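Local coordinates for oxidoreductase, short chain dehydrogenase/reductase family protein (Bifidobacterium adolescentis L2-32, PDB 6OW4), which catalyses the NADH-dependent interconversion of 20-keto and 20beta-hydroxy steroids as a member of the short-chain dehydrogenase/reductase family, at the interface of chains A and B and the interface of chains A and C. Sequence-based numbering; all coordinates share one arbitrary frame. Chains: chain A/B/C, Oxidoreductase, short chain dehydrogenase/reductase family protein.

Contact 1: the interface of chains A and B. Residues chain A 140-142, 145-146, 149; chain B 154, 157-158, 210.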
loop_
_atom_site.group_PDB
_atom_site.type_symbol
_atom_site.label_atom_id
_atom_site.label_comp_id
_atom_site.label_asym_id
_atom_site.label_seq_id
_atom_site.Cartn_x
_atom_site.Cartn_y
_atom_site.Cartn_z
ATOM N N ALA A 140 21.894 13.794 -4.782
ATOM C CA ALA A 140 21.214 15.049 -4.383
ATOM C C ALA A 140 22.111 15.793 -3.387
ATOM O O ALA A 140 22.477 15.191 -2.359
ATOM C CB ALA A 140 19.857 14.752 -3.794
ATOM N N THR A 141 22.472 17.039 -3.704
ATOM C CA THR A 141 23.311 17.922 -2.849
ATOM C C THR A 141 22.457 18.451 -1.693
ATOM O O THR A 141 21.213 18.341 -1.774
ATOM C CB THR A 141 23.929 19.068 -3.661
ATOM O OG1 THR A 141 22.870 19.878 -4.171
ATOM C CG2 THR A 141 24.796 18.583 -4.803
ATOM N N GLU A 142 23.108 19.005 -0.665
ATOM C CA GLU A 142 22.450 19.589 0.535
ATOM C C GLU A 142 21.410 20.618 0.086
ATOM O O GLU A 142 20.310 20.637 0.666
ATOM C CB GLU A 142 23.481 20.253 1.446
ATOM C CG GLU A 142 24.447 19.278 2.090
ATOM C CD GLU A 142 23.836 18.375 3.145
ATOM O OE1 GLU A 142 22.682 18.626 3.550
ATOM O OE2 GLU A 142 24.521 17.420 3.556
ATOM N N TRP A 145 18.294 18.942 -1.838
ATOM C CA TRP A 145 17.499 18.194 -0.829
ATOM C C TRP A 145 16.691 19.179 0.028
ATOM O O TRP A 145 15.448 19.128 -0.024
ATOM C CB TRP A 145 18.409 17.301 0.023
ATOM C CG TRP A 145 17.660 16.490 1.033
ATOM C CD1 TRP A 145 17.404 16.827 2.330
ATOM C CD2 TRP A 145 17.032 15.213 0.819
ATOM N NE1 TRP A 145 16.673 15.844 2.940
ATOM C CE2 TRP A 145 16.427 14.843 2.039
ATOM C CE3 TRP A 145 16.927 14.345 -0.274
ATOM C CZ2 TRP A 145 15.730 13.645 2.191
ATOM C CZ3 TRP A 145 16.240 13.162 -0.122
ATOM C CH2 TRP A 145 15.649 12.819 1.094
ATOM N N THR A 146 17.379 20.059 0.763
ATOM C CA THR A 146 16.784 21.004 1.749
ATOM C C THR A 146 15.802 21.955 1.056
ATOM O O THR A 146 14.779 22.292 1.685
ATOM C CB THR A 146 17.865 21.807 2.483
ATOM O OG1 THR A 146 18.678 22.424 1.486
ATOM C CG2 THR A 146 18.707 20.958 3.409
ATOM N N ILE A 149 12.588 19.936 0.503
ATOM C CA ILE A 149 11.928 19.758 1.835
ATOM C C ILE A 149 11.288 21.089 2.256
ATOM O O ILE A 149 10.105 21.074 2.652
ATOM C CB ILE A 149 12.925 19.223 2.891
ATOM C CG1 ILE A 149 12.995 17.693 2.887
ATOM C CG2 ILE A 149 12.596 19.741 4.286
ATOM C CD1 ILE A 149 13.611 17.096 1.645
ATOM N N ASN B 154 16.393 14.995 7.247
ATOM C CA ASN B 154 17.647 15.601 6.720
ATOM C C ASN B 154 18.846 14.849 7.305
ATOM O O ASN B 154 19.746 14.484 6.524
ATOM C CB ASN B 154 17.717 17.108 6.991
ATOM C CG ASN B 154 16.654 17.898 6.254
ATOM O OD1 ASN B 154 15.804 17.328 5.573
ATOM N ND2 ASN B 154 16.688 19.214 6.389
ATOM N N TYR B 157 19.065 11.292 5.683
ATOM C CA TYR B 157 19.487 11.539 4.278
ATOM C C TYR B 157 21.012 11.677 4.211
ATOM O O TYR B 157 21.645 10.930 3.446
ATOM C CB TYR B 157 18.801 12.784 3.706
ATOM C CG TYR B 157 19.629 13.545 2.701
ATOM C CD1 TYR B 157 19.839 13.050 1.423
ATOM C CD2 TYR B 157 20.219 14.754 3.035
ATOM C CE1 TYR B 157 20.609 13.740 0.500
ATOM C CE2 TYR B 157 20.991 15.455 2.125
ATOM C CZ TYR B 157 21.184 14.949 0.851
ATOM O OH TYR B 157 21.948 15.642 -0.043
ATOM N N ARG B 158 21.567 12.612 4.988
ATOM C CA ARG B 158 23.024 12.921 5.052
ATOM C C ARG B 158 23.813 11.658 5.405
ATOM O O ARG B 158 24.781 11.343 4.687
ATOM C CB ARG B 158 23.305 14.007 6.094
ATOM C CG ARG B 158 23.462 15.396 5.500
ATOM C CD ARG B 158 23.905 16.407 6.535
ATOM N NE ARG B 158 22.825 16.763 7.444
ATOM C CZ ARG B 158 21.825 17.595 7.159
ATOM N NH1 ARG B 158 21.741 18.175 5.972
ATOM N NH2 ARG B 158 20.901 17.842 8.071
ATOM N N HIS B 210 12.312 7.538 0.346
ATOM C CA HIS B 210 13.741 7.877 0.098
ATOM C C HIS B 210 14.530 6.581 -0.126
ATOM O O HIS B 210 15.246 6.492 -1.142
ATOM C CB HIS B 210 14.309 8.733 1.241
ATOM C CG HIS B 210 15.791 8.908 1.194
ATOM N ND1 HIS B 210 16.433 9.492 0.119
ATOM C CD2 HIS B 210 16.758 8.591 2.082
ATOM C CE1 HIS B 210 17.730 9.524 0.346
ATOM N NE2 HIS B 210 17.956 8.976 1.545
#

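Contact 2: the interface of chains A and B. Residues chain A 145, 149, 153, 202, 205-206, 209-210; chain B 145, 149, 153, 202, 205-206, 209-210.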
loop_
_atom_site.group_PDB
_atom_site.type_symbol
_atom_site.label_atom_id
_atom_site.label_comp_id
_atom_site.label_asym_id
_atom_site.label_seq_id
_atom_site.Cartn_x
_atom_site.Cartn_y
_atom_site.Cartn_z
ATOM N N TRP A 145 18.294 18.942 -1.838
ATOM C CA TRP A 145 17.499 18.194 -0.829
ATOM C C TRP A 145 16.691 19.179 0.028
ATOM O O TRP A 145 15.448 19.128 -0.024
ATOM C CB TRP A 145 18.409 17.301 0.023
ATOM C CG TRP A 145 17.660 16.490 1.033
ATOM C CD1 TRP A 145 17.404 16.827 2.330
ATOM C CD2 TRP A 145 17.032 15.213 0.819
ATOM N NE1 TRP A 145 16.673 15.844 2.940
ATOM C CE2 TRP A 145 16.427 14.843 2.039
ATOM C CE3 TRP A 145 16.927 14.345 -0.274
ATOM C CZ2 TRP A 145 15.730 13.645 2.191
ATOM C CZ3 TRP A 145 16.240 13.162 -0.122
ATOM C CH2 TRP A 145 15.649 12.819 1.094
ATOM N N ILE A 149 12.588 19.936 0.503
ATOM C CA ILE A 149 11.928 19.758 1.835
ATOM C C ILE A 149 11.288 21.089 2.256
ATOM O O ILE A 149 10.105 21.074 2.652
ATOM C CB ILE A 149 12.925 19.223 2.891
ATOM C CG1 ILE A 149 12.995 17.693 2.887
ATOM C CG2 ILE A 149 12.596 19.741 4.286
ATOM C CD1 ILE A 149 13.611 17.096 1.645
ATOM N N LEU A 153 7.603 20.123 1.729
ATOM C CA LEU A 153 7.219 19.547 3.045
ATOM C C LEU A 153 6.863 20.675 4.022
ATOM O O LEU A 153 5.674 20.780 4.386
ATOM C CB LEU A 153 8.360 18.665 3.570
ATOM C CG LEU A 153 8.081 17.928 4.878
ATOM C CD1 LEU A 153 6.725 17.235 4.845
ATOM C CD2 LEU A 153 9.185 16.924 5.175
ATOM N N ALA A 202 10.170 11.831 -1.437
ATOM C CA ALA A 202 10.216 11.812 0.046
ATOM C C ALA A 202 9.211 12.821 0.623
ATOM O O ALA A 202 8.476 12.447 1.562
ATOM C CB ALA A 202 11.620 12.086 0.530
ATOM N N ALA A 205 5.508 11.708 0.019
ATOM C CA ALA A 205 5.215 10.593 0.951
ATOM C C ALA A 205 4.928 11.159 2.349
ATOM O O ALA A 205 4.006 10.647 3.014
ATOM C CB ALA A 205 6.360 9.610 0.974
ATOM N N ALA A 206 5.689 12.175 2.769
ATOM C CA ALA A 206 5.553 12.857 4.079
ATOM C C ALA A 206 4.198 13.568 4.156
ATOM O O ALA A 206 3.524 13.441 5.200
ATOM C CB ALA A 206 6.693 13.826 4.278
ATOM N N GLU A 209 1.299 11.123 4.771
ATOM C CA GLU A 209 1.233 10.663 6.185
ATOM C C GLU A 209 0.913 11.856 7.093
ATOM O O GLU A 209 0.357 11.631 8.184
ATOM C CB GLU A 209 2.526 9.959 6.605
ATOM C CG GLU A 209 2.382 9.157 7.889
ATOM C CD GLU A 209 1.224 8.167 7.914
ATOM O OE1 GLU A 209 0.979 7.513 6.879
ATOM O OE2 GLU A 209 0.558 8.058 8.967
ATOM N N HIS A 210 1.241 13.075 6.658
ATOM C CA HIS A 210 0.867 14.337 7.352
ATOM C C HIS A 210 -0.657 14.498 7.296
ATOM O O HIS A 210 -1.271 14.652 8.371
ATOM C CB HIS A 210 1.633 15.528 6.754
ATOM C CG HIS A 210 1.203 16.854 7.283
ATOM N ND1 HIS A 210 1.385 17.217 8.603
ATOM C CD2 HIS A 210 0.613 17.907 6.676
ATOM C CE1 HIS A 210 0.919 18.436 8.790
ATOM N NE2 HIS A 210 0.442 18.883 7.620
ATOM N N TRP B 145 8.063 21.231 14.371
ATOM C CA TRP B 145 8.033 20.675 12.992
ATOM C C TRP B 145 9.462 20.568 12.448
ATOM O O TRP B 145 9.888 19.440 12.148
ATOM C CB TRP B 145 7.143 21.510 12.063
ATOM C CG TRP B 145 7.038 20.920 10.690
ATOM C CD1 TRP B 145 7.818 21.208 9.609
ATOM C CD2 TRP B 145 6.126 19.892 10.264
ATOM N NE1 TRP B 145 7.443 20.446 8.537
ATOM C CE2 TRP B 145 6.409 19.628 8.906
ATOM C CE3 TRP B 145 5.095 19.177 10.888
ATOM C CZ2 TRP B 145 5.696 18.684 8.168
ATOM C CZ3 TRP B 145 4.393 18.244 10.156
ATOM C CH2 TRP B 145 4.690 18.005 8.814
ATOM N N ILE B 149 11.976 17.384 11.295
ATOM C CA ILE B 149 12.369 17.282 9.855
ATOM C C ILE B 149 13.902 17.300 9.766
ATOM O O ILE B 149 14.464 16.454 9.049
ATOM C CB ILE B 149 11.739 18.413 9.011
ATOM C CG1 ILE B 149 10.216 18.508 9.170
ATOM C CG2 ILE B 149 12.141 18.286 7.548
ATOM C CD1 ILE B 149 9.493 17.188 9.260
ATOM N N LEU B 153 14.558 13.386 8.934
ATOM C CA LEU B 153 14.595 13.330 7.447
ATOM C C LEU B 153 15.970 13.769 6.928
ATOM O O LEU B 153 16.612 12.971 6.220
ATOM C CB LEU B 153 13.481 14.211 6.873
ATOM C CG LEU B 153 13.334 14.177 5.353
ATOM C CD1 LEU B 153 13.230 12.746 4.840
ATOM C CD2 LEU B 153 12.126 14.988 4.914
ATOM N N ALA B 202 5.423 11.835 9.282
ATOM C CA ALA B 202 5.765 12.462 7.984
ATOM C C ALA B 202 7.208 12.109 7.597
ATOM O O ALA B 202 7.416 11.688 6.445
ATOM C CB ALA B 202 5.560 13.956 8.056
ATOM N N ALA B 205 7.668 8.263 6.864
ATOM C CA ALA B 205 7.038 8.029 5.541
ATOM C C ALA B 205 7.957 8.550 4.428
ATOM O O ALA B 205 8.021 7.908 3.359
ATOM C CB ALA B 205 5.686 8.697 5.489
ATOM N N ALA B 206 8.633 9.678 4.670
ATOM C CA ALA B 206 9.608 10.299 3.741
ATOM C C ALA B 206 10.853 9.413 3.643
ATOM O O ALA B 206 11.316 9.170 2.514
ATOM C CB ALA B 206 9.957 11.691 4.202
ATOM N N GLU B 209 10.108 6.278 1.354
ATOM C CA GLU B 209 10.099 6.550 -0.110
ATOM C C GLU B 209 11.492 7.006 -0.568
ATOM O O GLU B 209 11.793 6.855 -1.770
ATOM C CB GLU B 209 9.023 7.580 -0.461
ATOM C CG GLU B 209 8.815 7.769 -1.956
ATOM C CD GLU B 209 8.545 6.499 -2.746
ATOM O OE1 GLU B 209 7.881 5.596 -2.203
ATOM O OE2 GLU B 209 9.005 6.409 -3.904
ATOM N N HIS B 210 12.312 7.538 0.346
ATOM C CA HIS B 210 13.741 7.877 0.098
ATOM C C HIS B 210 14.530 6.581 -0.126
ATOM O O HIS B 210 15.246 6.492 -1.142
ATOM C CB HIS B 210 14.309 8.733 1.241
ATOM C CG HIS B 210 15.791 8.908 1.194
ATOM N ND1 HIS B 210 16.433 9.492 0.119
ATOM C CD2 HIS B 210 16.758 8.591 2.082
ATOM C CE1 HIS B 210 17.730 9.524 0.346
ATOM N NE2 HIS B 210 17.956 8.976 1.545
#

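Contact 3: the interface of chains A and C. Residues chain A 37, 60, 63-64, 263, 266-267, 270; chain C 32-34, 36-37.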
loop_
_atom_site.group_PDB
_atom_site.type_symbol
_atom_site.label_atom_id
_atom_site.label_comp_id
_atom_site.label_asym_id
_atom_site.label_seq_id
_atom_site.Cartn_x
_atom_site.Cartn_y
_atom_site.Cartn_z
ATOM N N PHE A 37 -22.294 18.353 -4.800
ATOM C CA PHE A 37 -21.124 18.863 -5.568
ATOM C C PHE A 37 -21.128 20.397 -5.601
ATOM O O PHE A 37 -20.149 20.983 -6.113
ATOM C CB PHE A 37 -21.119 18.269 -6.978
ATOM C CG PHE A 37 -20.974 16.768 -7.005
ATOM C CD1 PHE A 37 -19.726 16.173 -6.905
ATOM C CD2 PHE A 37 -22.090 15.952 -7.111
ATOM C CE1 PHE A 37 -19.598 14.792 -6.920
ATOM C CE2 PHE A 37 -21.961 14.572 -7.127
ATOM C CZ PHE A 37 -20.715 13.995 -7.033
ATOM N N ALA A 60 -12.790 25.651 -11.004
ATOM C CA ALA A 60 -13.797 24.591 -10.766
ATOM C C ALA A 60 -14.611 24.933 -9.513
ATOM O O ALA A 60 -15.856 24.934 -9.596
ATOM C CB ALA A 60 -13.120 23.249 -10.633
ATOM N N GLN A 63 -16.755 28.003 -10.090
ATOM C CA GLN A 63 -17.888 27.629 -10.982
ATOM C C GLN A 63 -18.927 26.835 -10.182
ATOM O O GLN A 63 -20.121 26.929 -10.524
ATOM C CB GLN A 63 -17.391 26.828 -12.185
ATOM C CG GLN A 63 -18.418 26.713 -13.302
ATOM C CD GLN A 63 -17.791 26.279 -14.604
ATOM O OE1 GLN A 63 -17.012 25.328 -14.654
ATOM N NE2 GLN A 63 -18.129 26.977 -15.675
ATOM N N ALA A 64 -18.486 26.087 -9.162
ATOM C CA ALA A 64 -19.348 25.323 -8.230
ATOM C C ALA A 64 -20.023 26.280 -7.236
ATOM O O ALA A 64 -21.020 25.863 -6.615
ATOM C CB ALA A 64 -18.540 24.265 -7.519
ATOM N N ASP A 263 -8.324 19.769 -15.931
ATOM C CA ASP A 263 -9.776 19.586 -15.643
ATOM C C ASP A 263 -10.014 18.263 -14.903
ATOM O O ASP A 263 -10.979 18.195 -14.118
ATOM C CB ASP A 263 -10.611 19.639 -16.925
ATOM C CG ASP A 263 -10.175 18.645 -17.987
ATOM O OD1 ASP A 263 -9.111 18.872 -18.593
ATOM O OD2 ASP A 263 -10.898 17.649 -18.194
ATOM N N ALA A 266 -9.027 18.916 -11.442
ATOM C CA ALA A 266 -9.987 19.933 -10.948
ATOM C C ALA A 266 -11.290 19.258 -10.493
ATOM O O ALA A 266 -11.809 19.643 -9.429
ATOM C CB ALA A 266 -10.237 20.969 -12.017
ATOM N N SER A 267 -11.796 18.290 -11.262
ATOM C CA SER A 267 -13.028 17.521 -10.940
ATOM C C SER A 267 -12.825 16.728 -9.642
ATOM O O SER A 267 -13.794 16.619 -8.866
ATOM C CB SER A 267 -13.441 16.623 -12.080
ATOM O OG SER A 267 -12.360 15.807 -12.501
ATOM N N LEU A 270 -12.840 19.149 -6.560
ATOM C CA LEU A 270 -14.257 19.514 -6.294
ATOM C C LEU A 270 -14.925 18.397 -5.484
ATOM O O LEU A 270 -15.645 18.719 -4.526
ATOM C CB LEU A 270 -14.986 19.752 -7.621
ATOM C CG LEU A 270 -16.468 20.116 -7.510
ATOM C CD1 LEU A 270 -16.683 21.286 -6.561
ATOM C CD2 LEU A 270 -17.052 20.434 -8.878
ATOM N N SER C 32 -18.596 23.748 -18.407
ATOM C CA SER C 32 -18.875 23.719 -16.947
ATOM C C SER C 32 -18.342 22.418 -16.337
ATOM O O SER C 32 -18.624 21.345 -16.894
ATOM C CB SER C 32 -20.343 23.892 -16.657
ATOM O OG SER C 32 -20.565 24.024 -15.259
ATOM N N ILE C 33 -17.612 22.528 -15.223
ATOM C CA ILE C 33 -16.988 21.390 -14.483
ATOM C C ILE C 33 -18.095 20.466 -13.955
ATOM O O ILE C 33 -17.850 19.247 -13.865
ATOM C CB ILE C 33 -16.062 21.914 -13.362
ATOM C CG1 ILE C 33 -15.082 20.840 -12.878
ATOM C CG2 ILE C 33 -16.859 22.512 -12.209
ATOM C CD1 ILE C 33 -13.913 20.612 -13.808
ATOM N N LEU C 34 -19.270 21.027 -13.646
ATOM C CA LEU C 34 -20.436 20.304 -13.066
ATOM C C LEU C 34 -21.043 19.344 -14.098
ATOM O O LEU C 34 -21.692 18.369 -13.673
ATOM C CB LEU C 34 -21.475 21.324 -12.590
ATOM C CG LEU C 34 -21.015 22.274 -11.483
ATOM C CD1 LEU C 34 -22.019 23.399 -11.289
ATOM C CD2 LEU C 34 -20.791 21.527 -10.178
ATOM N N LYS C 36 -19.430 17.328 -15.929
ATOM C CA LYS C 36 -18.620 16.084 -15.819
ATOM C C LYS C 36 -19.320 15.049 -14.931
ATOM O O LYS C 36 -18.945 13.867 -15.026
ATOM C CB LYS C 36 -17.240 16.382 -15.228
ATOM C CG LYS C 36 -16.310 17.183 -16.124
ATOM C CD LYS C 36 -15.001 17.500 -15.447
ATOM C CE LYS C 36 -13.932 17.962 -16.412
ATOM N NZ LYS C 36 -13.377 16.835 -17.196
ATOM N N PHE C 37 -20.265 15.474 -14.085
ATOM C CA PHE C 37 -20.979 14.613 -13.103
ATOM C C PHE C 37 -22.302 14.110 -13.695
ATOM O O PHE C 37 -22.923 13.213 -13.088
ATOM C CB PHE C 37 -21.173 15.372 -11.788
ATOM C CG PHE C 37 -19.879 15.760 -11.121
ATOM C CD1 PHE C 37 -19.275 16.974 -11.400
ATOM C CD2 PHE C 37 -19.246 14.900 -10.236
ATOM C CE1 PHE C 37 -18.077 17.328 -10.799
ATOM C CE2 PHE C 37 -18.047 15.254 -9.636
ATOM C CZ PHE C 37 -17.465 16.467 -9.917
HETATM O O HOH W 1 -12.526 15.044 -15.267
#

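Contact 1: the interface of chains A and B
A:Trp145 and B:Tyr157 stack face to face at the rim of the helix-helix interface typical of short-chain dehydrogenases/reductases, helix 142-169 of chain A lying against helix 142-170 of chain B. The phenol ring lies almost parallel to the indole, 3° between planes, its centroid 3.7 Å from that of the five-membered ring. The side chains reach toward each other until the rings overlap, the tyrosine CG over the indole's middle. Beyond the stack the phenol OH of B:Tyr157 donates to the carbonyl O of A:Ala140 over a very short 2.4 Å, from above the carbonyl plane. The indole NE1 of A:Trp145 donates, nearly in its ring plane, to the amide OD1 of B:Asn154 at 3.1 Å; the amide is turned 75° from the indole and receives the N-H from above its carbonyl plane. B:Arg158 NH1 makes a salt bridge to the carboxylate OE1 of A:Glu142 at 2.6 Å, the acceptor lying in the guanidinium plane. The indole's other face is backed by A:Ile149 CD1, while the indole CH2 corner points onto the face of B:His210, edge-to-face. CG of A:Trp145 stands anti to the backbone N (chi1 -178°), directing the indole to the partner. One turn after A:Glu142, A:Thr146 OG1 donates to its carbonyl O at 2.6 Å.

Contact 2: the interface of chains A and B
Each tryptophan carries an isoleucine methyl of its own helix on one face, offset toward the rim: A:Ile149 CD1 lies 3.5 Å above the A:Trp145 ring, and B:Ile149 CD1 takes the same place on B:Trp145. The CH2-CZ3 rim of B:Trp145 points onto the face of the A:His210 imidazole, planes 75° apart, CH2 3.4 Å from ND1. At the far end of each indole, CZ2 touches a leucine of the other chain, A:Trp145 CZ2 lying 3.8 Å from B:Leu153 CD1. An alanine in place of A:Trp145 would remove the indole that B:Leu153 and B:His210 pack against and would probably loosen this end of the interface. Near the two-fold axis the leucines, CG anti to the backbone N (chi1 -176° in both), meet tip to tip through their CD2 methyls at 3.5 Å. B:Leu153 CD2 also presses tightly on A:Ile149 CG1 at 3.5 Å. The isoleucines slide past each other in opposite directions, CG2 to CG2 at 3.6 Å. Alongside, the two helices 198-217 pack through alanines, A:Ala206 CB 3.9 Å from B:Ala206 CB, A:Ala205 CB flanking against B:Glu209 CB. This apolar core of the family's four-helix dimer interface pairs helices 198-217, each carrying the YxxxK catalytic tyrosine and lysine (A:Tyr200 and A:Lys204 in chain A).

Contact 3: the interface of chains A and C
The 3-10 helix 33-37 of chain C, with C:Ser32 just before it, lies across helices 52-63 and 262-273 of chain A, and the A:Phe37 end of the equivalent 3-10 helix meets its own copy. C:Ile33 reaches in between the two chain A helices: CG1 rests on A:Ala60 CB at 3.8 Å, CG2 on A:Leu270 CD2 at 3.9 Å, and CD1 lies against the backbone of helix 262-273, near A:Asp263 O. With CG anti to the backbone N (chi1 -166°) and the chain extended beyond it, A:Gln63 brings its amide OE1 to the first turn of the 3-10 helix, accepting the backbone N-H of C:Ile33 at 2.9 Å. This bond is fairly straight, 163° at the hydrogen, although the N lies above the amide plane. At the other flank C:Lys36, bent at its last torsion (chi4 -75°), makes a salt bridge from NZ to the carboxylate OD2 of A:Asp263 at 2.8 Å, on the anti lone pair. A water joins the same NZ, 2.8 Å from its oxygen, to A:Ser267 OG, whose hydroxyl is itself set by donating to the carbonyl O of A:Asp263. The phenylalanines come tip to tip, C:Phe37 CD2 lying over the rim of one A:Phe37 face, while C:Phe37 CE1 touches A:Leu270 CD2 at 3.8 Å. The site fastens the N-terminal segment of one subunit onto its neighbour and so probably stabilises the tetramer of the deposited assembly.

Contacts 1 and 2 belong to one two-fold interface: their C-alpha centres lie about 11 Å apart, and they share A:Trp145, A:Ile149 and B:His210. Contact 1 supplies its polar rim and contact 2 its apolar centre, with the indole bridging them. Contact 3 stands about 38 Å from contact 1 and 31 Å from contact 2, again between C-alpha centres, and uses other elements of chain A to bind chain C. Chain A thus presents two separate self-complementary surfaces, each two-fold symmetric, which together could build the four-subunit assembly as a pair of dimers.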